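Local coordinates for Poly(A) ribonuclease POP2 (Saccharomyces cerevisiae, PDB 1UOC), which removes poly(A) tails from mRNA as a probable catalytic subunit of the CCR4-NOT deadenylase complex, releasing 5'-AMP in a reaction that needs divalent metal ions, most probably magnesium, at residues A[21-24]-A[25-29]; A[137-140]-A[141-145]; A[167-170]-A[171-175]; A[188-191]-A[192-196]. All coordinates share one frame; numbering follows the deposited sequence.

Interaction 1: residues A[21-24]-A[25-29]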
loop_
_atom_site.group_PDB
_atom_site.type_symbol
_atom_site.label_atom_id
_atom_site.label_comp_id
_atom_site.label_asym_id
_atom_site.label_seq_id
_atom_site.Cartn_x
_atom_site.Cartn_y
_atom_site.Cartn_z
ATOM N N LYS A 21 7.638 -18.176 -1.693
ATOM C CA LYS A 21 8.761 -18.503 -0.822
ATOM C C LYS A 21 10.051 -18.716 -1.619
ATOM O O LYS A 21 11.141 -18.383 -1.152
ATOM C CB LYS A 21 8.440 -19.759 0.002
ATOM C CG LYS A 21 9.475 -20.099 1.076
ATOM C CD LYS A 21 9.049 -21.326 1.899
ATOM C CE LYS A 21 10.122 -21.729 2.928
ATOM N NZ LYS A 21 10.320 -20.710 4.012
ATOM N N SER A 22 9.921 -19.255 -2.829
ATOM C CA SER A 22 11.079 -19.527 -3.681
ATOM C C SER A 22 11.906 -18.305 -4.104
ATOM O O SER A 22 13.128 -18.383 -4.127
ATOM C CB SER A 22 10.648 -20.301 -4.933
ATOM O OG SER A 22 9.707 -19.561 -5.695
ATOM N N ASN A 23 11.262 -17.186 -4.437
ATOM C CA ASN A 23 12.013 -16.002 -4.862
ATOM C C ASN A 23 11.943 -14.813 -3.904
ATOM O O ASN A 23 12.328 -13.703 -4.259
ATOM C CB ASN A 23 11.567 -15.573 -6.262
ATOM C CG ASN A 23 10.093 -15.244 -6.329
ATOM O OD1 ASN A 23 9.307 -15.731 -5.518
ATOM N ND2 ASN A 23 9.707 -14.425 -7.311
ATOM N N LEU A 24 11.481 -15.056 -2.681
ATOM C CA LEU A 24 11.374 -14.008 -1.671
ATOM C C LEU A 24 12.674 -13.226 -1.431
ATOM O O LEU A 24 12.683 -11.998 -1.496
ATOM C CB LEU A 24 10.896 -14.605 -0.341
ATOM C CG LEU A 24 10.736 -13.632 0.835
ATOM C CD1 LEU A 24 9.801 -12.489 0.453
ATOM C CD2 LEU A 24 10.184 -14.376 2.036
ATOM N N TYR A 25 13.770 -13.927 -1.157
ATOM C CA TYR A 25 15.040 -13.254 -0.885
ATOM C C TYR A 25 15.677 -12.553 -2.071
ATOM O O TYR A 25 16.166 -11.433 -1.941
ATOM C CB TYR A 25 16.029 -14.235 -0.263
ATOM C CG TYR A 25 15.629 -14.621 1.136
ATOM C CD1 TYR A 25 14.449 -15.323 1.369
ATOM C CD2 TYR A 25 16.392 -14.229 2.235
ATOM C CE1 TYR A 25 14.031 -15.621 2.654
ATOM C CE2 TYR A 25 15.984 -14.519 3.532
ATOM C CZ TYR A 25 14.799 -15.216 3.730
ATOM O OH TYR A 25 14.377 -15.509 5.003
ATOM N N SER A 26 15.651 -13.187 -3.234
ATOM C CA SER A 26 16.234 -12.570 -4.412
ATOM C C SER A 26 15.470 -11.308 -4.811
ATOM O O SER A 26 16.073 -10.331 -5.261
ATOM C CB SER A 26 16.267 -13.571 -5.572
ATOM O OG SER A 26 14.998 -14.140 -5.789
ATOM N N GLU A 27 14.151 -11.310 -4.634
ATOM C CA GLU A 27 13.360 -10.123 -4.980
ATOM C C GLU A 27 13.646 -8.995 -4.000
ATOM O O GLU A 27 13.666 -7.821 -4.381
ATOM C CB GLU A 27 11.858 -10.436 -4.995
ATOM C CG GLU A 27 11.472 -11.439 -6.066
ATOM C CD GLU A 27 11.899 -11.022 -7.467
ATOM O OE1 GLU A 27 12.014 -11.919 -8.328
ATOM O OE2 GLU A 27 12.106 -9.813 -7.723
ATOM N N PHE A 28 13.872 -9.346 -2.736
ATOM C CA PHE A 28 14.179 -8.324 -1.759
ATOM C C PHE A 28 15.581 -7.780 -1.999
ATOM O O PHE A 28 15.897 -6.656 -1.607
ATOM C CB PHE A 28 14.052 -8.856 -0.339
ATOM C CG PHE A 28 12.859 -8.315 0.382
ATOM C CD1 PHE A 28 11.685 -9.049 0.464
ATOM C CD2 PHE A 28 12.873 -7.012 0.886
ATOM C CE1 PHE A 28 10.537 -8.492 1.031
ATOM C CE2 PHE A 28 11.734 -6.451 1.450
ATOM C CZ PHE A 28 10.560 -7.195 1.521
ATOM N N ALA A 29 16.422 -8.569 -2.660
ATOM C CA ALA A 29 17.777 -8.111 -2.969
ATOM C C ALA A 29 17.643 -7.013 -4.032
ATOM O O ALA A 29 18.338 -6.000 -3.978
ATOM C CB ALA A 29 18.624 -9.265 -3.490
HETATM O O HOH W 1 15.280 -16.460 -3.304
#
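Just ahead of N23, whose carbonyl grips S26 and E27, S22 O accepts from a water that in turn receives S26 N, a solvent bridge into the first turn of the helix. N23 then occupies the N-cap position, but its side chain makes no capping bond; its backbone works instead. E27 N donates to N23 O over 3.0 Å, and S26 OG reaches N23 O at 3.1 Å from the same face, standing 41° above the carbonyl plane. With chi1 near 59°, the N23 amide lies against the bent chain of E27, ND2 3.7 Å from E27 CG, amide and carboxylate planes 78° apart. Both polar ends have partners beyond the turn: N23 ND2 bonds D18 O and N23 OD1 bonds W20 N, while the E27 carboxylate meets W100 and forms a salt bridge with R17. At L24, CD1 lies 3.9 Å from F28 CD1, the two side chains running side by side. L24 O takes F28 N at 3.2 Å and also sits at the edge of the F28 ring, in its plane. This is the classic opening turn of an alpha helix, here linking edge strand 17-19 to helix 24-34 in the DEDD nuclease domain.

Interaction 2: residues A[137-140]-A[141-145]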
loop_
_atom_site.group_PDB
_atom_site.type_symbol
_atom_site.label_atom_id
_atom_site.label_comp_id
_atom_site.label_asym_id
_atom_site.label_seq_id
_atom_site.Cartn_x
_atom_site.Cartn_y
_atom_site.Cartn_z
ATOM N N ASP A 137 6.217 -16.968 4.484
ATOM C CA ASP A 137 5.966 -16.824 5.913
ATOM C C ASP A 137 6.008 -15.345 6.294
ATOM O O ASP A 137 7.002 -14.655 6.041
ATOM C CB ASP A 137 7.008 -17.639 6.695
ATOM C CG ASP A 137 6.916 -17.423 8.184
ATOM O OD1 ASP A 137 7.560 -16.476 8.686
ATOM O OD2 ASP A 137 6.193 -18.195 8.852
ATOM N N VAL A 138 4.936 -14.861 6.916
ATOM C CA VAL A 138 4.854 -13.450 7.271
ATOM C C VAL A 138 5.957 -12.905 8.174
ATOM O O VAL A 138 6.349 -11.756 8.015
ATOM C CB VAL A 138 3.457 -13.081 7.866
ATOM C CG1 VAL A 138 3.395 -13.394 9.346
ATOM C CG2 VAL A 138 3.178 -11.608 7.629
ATOM N N PHE A 139 6.471 -13.690 9.115
ATOM C CA PHE A 139 7.547 -13.171 9.963
ATOM C C PHE A 139 8.827 -12.964 9.141
ATOM O O PHE A 139 9.527 -11.963 9.300
ATOM C CB PHE A 139 7.861 -14.118 11.127
ATOM C CG PHE A 139 9.033 -13.664 11.959
ATOM C CD1 PHE A 139 8.913 -12.568 12.809
ATOM C CD2 PHE A 139 10.281 -14.280 11.838
ATOM C CE1 PHE A 139 10.017 -12.086 13.524
ATOM C CE2 PHE A 139 11.395 -13.801 12.552
ATOM C CZ PHE A 139 11.260 -12.707 13.391
ATOM N N GLU A 140 9.127 -13.923 8.271
ATOM C CA GLU A 140 10.310 -13.862 7.421
ATOM C C GLU A 140 10.233 -12.630 6.537
ATOM O O GLU A 140 11.233 -11.946 6.317
ATOM C CB GLU A 140 10.388 -15.117 6.552
ATOM C CG GLU A 140 11.768 -15.736 6.471
ATOM C CD GLU A 140 11.768 -17.082 5.755
ATOM O OE1 GLU A 140 11.059 -18.005 6.217
ATOM O OE2 GLU A 140 12.481 -17.217 4.734
ATOM N N PHE A 141 9.028 -12.362 6.030
ATOM C CA PHE A 141 8.779 -11.212 5.173
ATOM C C PHE A 141 9.007 -9.923 5.943
ATOM O O PHE A 141 9.695 -9.025 5.462
ATOM C CB PHE A 141 7.335 -11.226 4.645
ATOM C CG PHE A 141 6.922 -9.942 3.957
ATOM C CD1 PHE A 141 7.203 -9.732 2.605
ATOM C CD2 PHE A 141 6.306 -8.917 4.681
ATOM C CE1 PHE A 141 6.882 -8.523 1.982
ATOM C CE2 PHE A 141 5.981 -7.707 4.071
ATOM C CZ PHE A 141 6.275 -7.511 2.712
ATOM N N SER A 142 8.435 -9.833 7.143
ATOM C CA SER A 142 8.570 -8.621 7.939
ATOM C C SER A 142 10.032 -8.356 8.271
ATOM O O SER A 142 10.471 -7.210 8.295
ATOM C CB SER A 142 7.727 -8.717 9.224
ATOM O OG SER A 142 8.440 -9.323 10.287
ATOM N N GLN A 143 10.790 -9.415 8.517
ATOM C CA GLN A 143 12.200 -9.254 8.842
ATOM C C GLN A 143 12.930 -8.659 7.631
ATOM O O GLN A 143 13.739 -7.753 7.775
ATOM C CB GLN A 143 12.811 -10.602 9.231
ATOM C CG GLN A 143 14.182 -10.490 9.886
ATOM C CD GLN A 143 14.154 -9.691 11.185
ATOM O OE1 GLN A 143 13.386 -10.001 12.106
ATOM N NE2 GLN A 143 14.998 -8.661 11.266
ATOM N N LEU A 144 12.639 -9.169 6.437
ATOM C CA LEU A 144 13.271 -8.648 5.232
ATOM C C LEU A 144 12.876 -7.178 4.993
ATOM O O LEU A 144 13.674 -6.377 4.483
ATOM C CB LEU A 144 12.882 -9.505 4.030
ATOM C CG LEU A 144 13.602 -10.856 3.934
ATOM C CD1 LEU A 144 13.126 -11.660 2.716
ATOM C CD2 LEU A 144 15.089 -10.597 3.832
ATOM N N LEU A 145 11.653 -6.828 5.378
ATOM C CA LEU A 145 11.160 -5.466 5.211
ATOM C C LEU A 145 11.882 -4.519 6.158
ATOM O O LEU A 145 12.195 -3.390 5.799
ATOM C CB LEU A 145 9.659 -5.404 5.485
ATOM C CG LEU A 145 9.041 -4.020 5.304
ATOM C CD1 LEU A 145 9.317 -3.530 3.893
ATOM C CD2 LEU A 145 7.543 -4.062 5.561
#
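F139 O is held by two donors from the next turn: Q143 N at 2.9 Å and the hydroxyl S142 OG at 3.0 Å, both arriving from the same face of the carbonyl plane. This is a familiar way for a helical serine to settle its hydroxyl, by folding it back on the carbonyl three residues earlier. S142 is buried, and its neighbour across the interface is the apolar I173 of helix 165-174. At the start of the helix, D137 is the N-cap: E140 N donates to D137 OD1 at 3.0 Å in a nearly straight bond (160° at the hydrogen), and OD1 accepts with its anti lone pair. D137 O receives F141 N, closing the first backbone turn. On the solvent side, F139 and Q143 run alongside one another. With CG of F139 opposite its backbone N (chi1 176°), the ring leans toward Q143, bringing CZ within 3.7 Å of Q143 OE1, the ring and amide planes 60° apart. L144 packs its CG 3.5 Å from E140 O, while the E140 carboxylate reaches over to helix 24-34, where OE2 accepts from Y25 OH, with a long, weak ion pair to K21. On the buried side the F141 ring meets F102 and F104 edge-to-face. The chemistry implies a division of labour: the D137 carboxylate satisfies an amide at the helix start and probably interacts favourably with the helix dipole, whereas the buried S142 hydroxyl is satisfied within its own helix, by donating to F139 O, beside the apolar I173.

Interaction 3: residues A[167-170]-A[171-175]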
loop_
_atom_site.group_PDB
_atom_site.type_symbol
_atom_site.label_atom_id
_atom_site.label_comp_id
_atom_site.label_asym_id
_atom_site.label_seq_id
_atom_site.Cartn_x
_atom_site.Cartn_y
_atom_site.Cartn_z
ATOM N N LEU A 167 -1.157 0.176 7.496
ATOM C CA LEU A 167 -0.123 0.532 8.462
ATOM C C LEU A 167 -0.356 -0.223 9.765
ATOM O O LEU A 167 0.583 -0.717 10.388
ATOM C CB LEU A 167 -0.149 2.037 8.712
ATOM C CG LEU A 167 0.585 2.897 7.678
ATOM C CD1 LEU A 167 0.512 2.264 6.300
ATOM C CD2 LEU A 167 -0.002 4.300 7.679
ATOM N N GLY A 168 -1.616 -0.309 10.174
ATOM C CA GLY A 168 -1.937 -1.037 11.386
ATOM C C GLY A 168 -1.296 -2.402 11.267
ATOM O O GLY A 168 -0.520 -2.811 12.130
ATOM N N PHE A 169 -1.614 -3.099 10.177
ATOM C CA PHE A 169 -1.061 -4.419 9.899
ATOM C C PHE A 169 0.474 -4.396 9.855
ATOM O O PHE A 169 1.125 -5.128 10.598
ATOM C CB PHE A 169 -1.618 -4.942 8.570
ATOM C CG PHE A 169 -0.699 -5.902 7.854
ATOM C CD1 PHE A 169 -0.304 -7.097 8.456
ATOM C CD2 PHE A 169 -0.202 -5.588 6.592
ATOM C CE1 PHE A 169 0.578 -7.966 7.806
ATOM C CE2 PHE A 169 0.668 -6.438 5.937
ATOM C CZ PHE A 169 1.066 -7.634 6.541
ATOM N N LEU A 170 1.046 -3.564 8.984
ATOM C CA LEU A 170 2.501 -3.459 8.872
ATOM C C LEU A 170 3.163 -3.317 10.236
ATOM O O LEU A 170 4.093 -4.055 10.564
ATOM C CB LEU A 170 2.905 -2.266 7.997
ATOM C CG LEU A 170 3.142 -2.540 6.510
ATOM C CD1 LEU A 170 3.713 -1.298 5.833
ATOM C CD2 LEU A 170 4.111 -3.704 6.368
ATOM N N ILE A 171 2.686 -2.357 11.024
ATOM C CA ILE A 171 3.222 -2.127 12.356
ATOM C C ILE A 171 3.050 -3.384 13.204
ATOM O O ILE A 171 3.927 -3.741 13.982
ATOM C CB ILE A 171 2.503 -0.931 13.055
ATOM C CG1 ILE A 171 3.473 0.236 13.213
ATOM C CG2 ILE A 171 1.968 -1.343 14.431
ATOM C CD1 ILE A 171 2.912 1.366 14.030
ATOM N N ASN A 172 1.913 -4.050 13.044
ATOM C CA ASN A 172 1.609 -5.255 13.808
ATOM C C ASN A 172 2.620 -6.383 13.578
ATOM O O ASN A 172 2.949 -7.133 14.500
ATOM C CB ASN A 172 0.210 -5.755 13.453
ATOM C CG ASN A 172 -0.281 -6.826 14.402
ATOM O OD1 ASN A 172 -1.029 -7.720 14.012
ATOM N ND2 ASN A 172 0.128 -6.734 15.659
ATOM N N ILE A 173 3.100 -6.506 12.344
ATOM C CA ILE A 173 4.065 -7.549 12.014
ATOM C C ILE A 173 5.490 -7.091 12.298
ATOM O O ILE A 173 6.307 -7.858 12.808
ATOM C CB ILE A 173 3.956 -7.979 10.534
ATOM C CG1 ILE A 173 4.264 -6.804 9.609
ATOM C CG2 ILE A 173 2.569 -8.507 10.255
ATOM C CD1 ILE A 173 4.285 -7.172 8.131
ATOM N N LEU A 174 5.785 -5.837 11.973
ATOM C CA LEU A 174 7.117 -5.279 12.202
ATOM C C LEU A 174 7.486 -5.259 13.678
ATOM O O LEU A 174 8.663 -5.315 14.029
ATOM C CB LEU A 174 7.207 -3.855 11.645
ATOM C CG LEU A 174 7.321 -3.686 10.132
ATOM C CD1 LEU A 174 7.175 -2.212 9.770
ATOM C CD2 LEU A 174 8.664 -4.231 9.658
ATOM N N MET A 175 6.480 -5.172 14.541
ATOM C CA MET A 175 6.720 -5.131 15.978
ATOM C C MET A 175 6.619 -6.513 16.608
ATOM O O MET A 175 6.272 -7.488 15.933
ATOM C CB MET A 175 5.738 -4.168 16.661
ATOM C CG MET A 175 5.942 -2.705 16.274
ATOM S SD MET A 175 4.945 -1.542 17.237
ATOM C CE MET A 175 5.859 -1.534 18.763
#
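I173 lies against F169 and L170, one turn back, and both of its branches are used. Its CG2 methyl approaches the F169 ring obliquely, nearest CE1, and CD1 reaches further along the same ring to within 3.6 Å of F169 CZ. I173 CD1 also stands 3.9 Å from L170 CD2, so the tip of the isoleucine touches both a ring and a leucine methyl, roughly at right angles. The torsion behind this is an unusual one for a helix: chi1 of 62° places CG1 between the backbone N and the carbonyl carbon, turning it toward L170 O. L174 adds to the cover of that same oxygen, with CG 3.3 Å from L170 O. The next layer is the backbone that sets these groups one turn apart. L174 N donates to L170 O at 2.8 Å, nearly straight at 167°, and I173 N bonds F169 O at 3.0 Å while adding a weak second bond to L170 O; I171 N closes on L167 O at 2.7 Å. Beyond the helix, the F169 ring meets F47 edge-to-face and packs on P78 and L81 of strand 77-86, and I173 faces V138 and S142. L167, L170 and I171 touch a bound xenon atom. D166, a predicted catalytic metal ligand, directly precedes L167. What follows chemically is a largely buried contact held by backbone hydrogen bonds and apolar packing, with an apolar surface to which an inert gas atom can bind.

Interaction 4: residues A[188-191]-A[192-196]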
loop_
_atom_site.group_PDB
_atom_site.type_symbol
_atom_site.label_atom_id
_atom_site.label_comp_id
_atom_site.label_asym_id
_atom_site.label_seq_id
_atom_site.Cartn_x
_atom_site.Cartn_y
_atom_site.Cartn_z
ATOM N N TRP A 188 2.525 7.341 16.940
ATOM C CA TRP A 188 3.929 7.539 17.275
ATOM C C TRP A 188 4.786 6.478 16.586
ATOM O O TRP A 188 5.753 6.800 15.912
ATOM C CB TRP A 188 4.145 7.461 18.794
ATOM C CG TRP A 188 5.529 7.885 19.213
ATOM C CD1 TRP A 188 5.955 9.163 19.448
ATOM C CD2 TRP A 188 6.680 7.040 19.377
ATOM N NE1 TRP A 188 7.301 9.167 19.742
ATOM C CE2 TRP A 188 7.772 7.882 19.705
ATOM C CE3 TRP A 188 6.898 5.657 19.265
ATOM C CZ2 TRP A 188 9.064 7.385 19.931
ATOM C CZ3 TRP A 188 8.191 5.159 19.487
ATOM C CH2 TRP A 188 9.255 6.028 19.814
ATOM N N TRP A 189 4.428 5.211 16.756
ATOM C CA TRP A 189 5.180 4.121 16.147
ATOM C C TRP A 189 5.173 4.187 14.630
ATOM O O TRP A 189 6.195 3.930 13.992
ATOM C CB TRP A 189 4.631 2.769 16.604
ATOM C CG TRP A 189 5.097 2.382 17.958
ATOM C CD1 TRP A 189 4.421 2.526 19.140
ATOM C CD2 TRP A 189 6.367 1.808 18.286
ATOM N NE1 TRP A 189 5.199 2.074 20.187
ATOM C CE2 TRP A 189 6.399 1.632 19.690
ATOM C CE3 TRP A 189 7.488 1.434 17.533
ATOM C CZ2 TRP A 189 7.509 1.085 20.354
ATOM C CZ3 TRP A 189 8.595 0.892 18.196
ATOM C CH2 TRP A 189 8.594 0.727 19.591
ATOM N N VAL A 190 4.018 4.522 14.060
ATOM C CA VAL A 190 3.878 4.639 12.618
ATOM C C VAL A 190 4.848 5.689 12.082
ATOM O O VAL A 190 5.541 5.437 11.093
ATOM C CB VAL A 190 2.430 5.031 12.216
ATOM C CG1 VAL A 190 2.379 5.444 10.751
ATOM C CG2 VAL A 190 1.502 3.863 12.434
ATOM N N HIS A 191 4.914 6.849 12.734
ATOM C CA HIS A 191 5.820 7.900 12.274
ATOM C C HIS A 191 7.278 7.472 12.418
ATOM O O HIS A 191 8.129 7.922 11.662
ATOM C CB HIS A 191 5.583 9.224 13.021
ATOM C CG HIS A 191 4.244 9.844 12.744
ATOM N ND1 HIS A 191 3.711 9.938 11.473
ATOM C CD2 HIS A 191 3.336 10.414 13.573
ATOM C CE1 HIS A 191 2.535 10.539 11.534
ATOM N NE2 HIS A 191 2.284 10.839 12.796
ATOM N N GLN A 192 7.565 6.592 13.374
ATOM C CA GLN A 192 8.933 6.107 13.580
ATOM C C GLN A 192 9.362 5.139 12.475
ATOM O O GLN A 192 10.503 5.183 12.025
ATOM C CB GLN A 192 9.059 5.424 14.950
ATOM C CG GLN A 192 9.019 6.395 16.143
ATOM C CD GLN A 192 10.049 7.499 15.996
ATOM O OE1 GLN A 192 11.159 7.263 15.529
ATOM N NE2 GLN A 192 9.690 8.705 16.391
ATOM N N TYR A 193 8.452 4.265 12.039
ATOM C CA TYR A 193 8.762 3.316 10.968
ATOM C C TYR A 193 8.649 3.947 9.589
ATOM O O TYR A 193 9.374 3.573 8.663
ATOM C CB TYR A 193 7.839 2.096 11.026
ATOM C CG TYR A 193 8.189 1.125 12.131
ATOM C CD1 TYR A 193 7.327 0.921 13.202
ATOM C CD2 TYR A 193 9.401 0.422 12.111
ATOM C CE1 TYR A 193 7.661 0.044 14.234
ATOM C CE2 TYR A 193 9.739 -0.454 13.130
ATOM C CZ TYR A 193 8.867 -0.636 14.188
ATOM O OH TYR A 193 9.216 -1.487 15.209
ATOM N N MET A 194 7.734 4.903 9.450
ATOM C CA MET A 194 7.537 5.577 8.167
ATOM C C MET A 194 7.509 7.075 8.408
ATOM O O MET A 194 6.438 7.690 8.457
ATOM C CB MET A 194 6.214 5.142 7.515
ATOM C CG MET A 194 6.065 3.655 7.313
ATOM S SD MET A 194 4.582 3.244 6.377
ATOM C CE MET A 194 3.379 4.069 7.357
ATOM N N PRO A 195 8.693 7.680 8.578
ATOM C CA PRO A 195 8.850 9.120 8.828
ATOM C C PRO A 195 8.402 10.031 7.687
ATOM O O PRO A 195 8.350 11.254 7.838
ATOM C CB PRO A 195 10.349 9.255 9.127
ATOM C CG PRO A 195 10.962 8.125 8.312
ATOM C CD PRO A 195 9.998 6.993 8.558
ATOM N N ASN A 196 8.070 9.440 6.548
ATOM C CA ASN A 196 7.652 10.236 5.395
ATOM C C ASN A 196 6.597 9.458 4.619
ATOM O O ASN A 196 6.922 8.542 3.870
ATOM C CB ASN A 196 8.884 10.514 4.516
ATOM C CG ASN A 196 8.617 11.516 3.415
ATOM O OD1 ASN A 196 7.494 11.984 3.230
ATOM N ND2 ASN A 196 9.661 11.847 2.665
HETATM O O HOH W 2 5.325 10.121 9.258
#
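W188 offers one face of its indole to Q192, whose CG sits 3.6 Å from the centroid of the six-membered ring and only 10° off the ring normal, a CH-pi contact. The glutamine chain then bends (chi2 -54°), and its amide continues across the indole instead of turning away. The neighbouring pair behaves differently. W189 and Y193 run side by side with planes 25° apart, yet the rings are slid so far that they barely overlap: W189 CE3 touches Y193 CE1 at 3.6 Å. These pairings belong to the last turns of helix 183-193, which delivers the chain to edge strand 197-199 of the central sheet in this RNase H-like nuclease domain. M194 N makes the final helical bond there, to V190 O at 2.8 Å, and V190 CG1 meets M194 CE at 3.8 Å. V190 and Y193 also face I171 of helix 165-174, and Y193 touches the bound xenon. P195 has no N-H to give to H191 O, so the regular bonding stops; instead P195 CA comes within 3.2 Å of H191 O in a CA-H...O contact. A water bridges the end of the turn, 2.7 Å from H191 ND1 and donating to M194 O.

Following the chain, none of the four contacts nests in or crosses another: each is local to one helix or its end, closing no long loop, and they come in series. Interaction 1 begins helix 24-34 just after edge strand 17-19. Interaction 2, far along the chain, folds back on it, with L144 packed against L24 and F28. Helix 138-146 then leans on interaction 3, where L145 meets L170. Helix 165-174 in turn packs against interaction 4, with I171 against V190 and W189, and L167 against M194. The result is a row of helices, each touching the next, running from 24-34 to 183-193, while interactions 1 and 4 stay about 26 Å apart between centres.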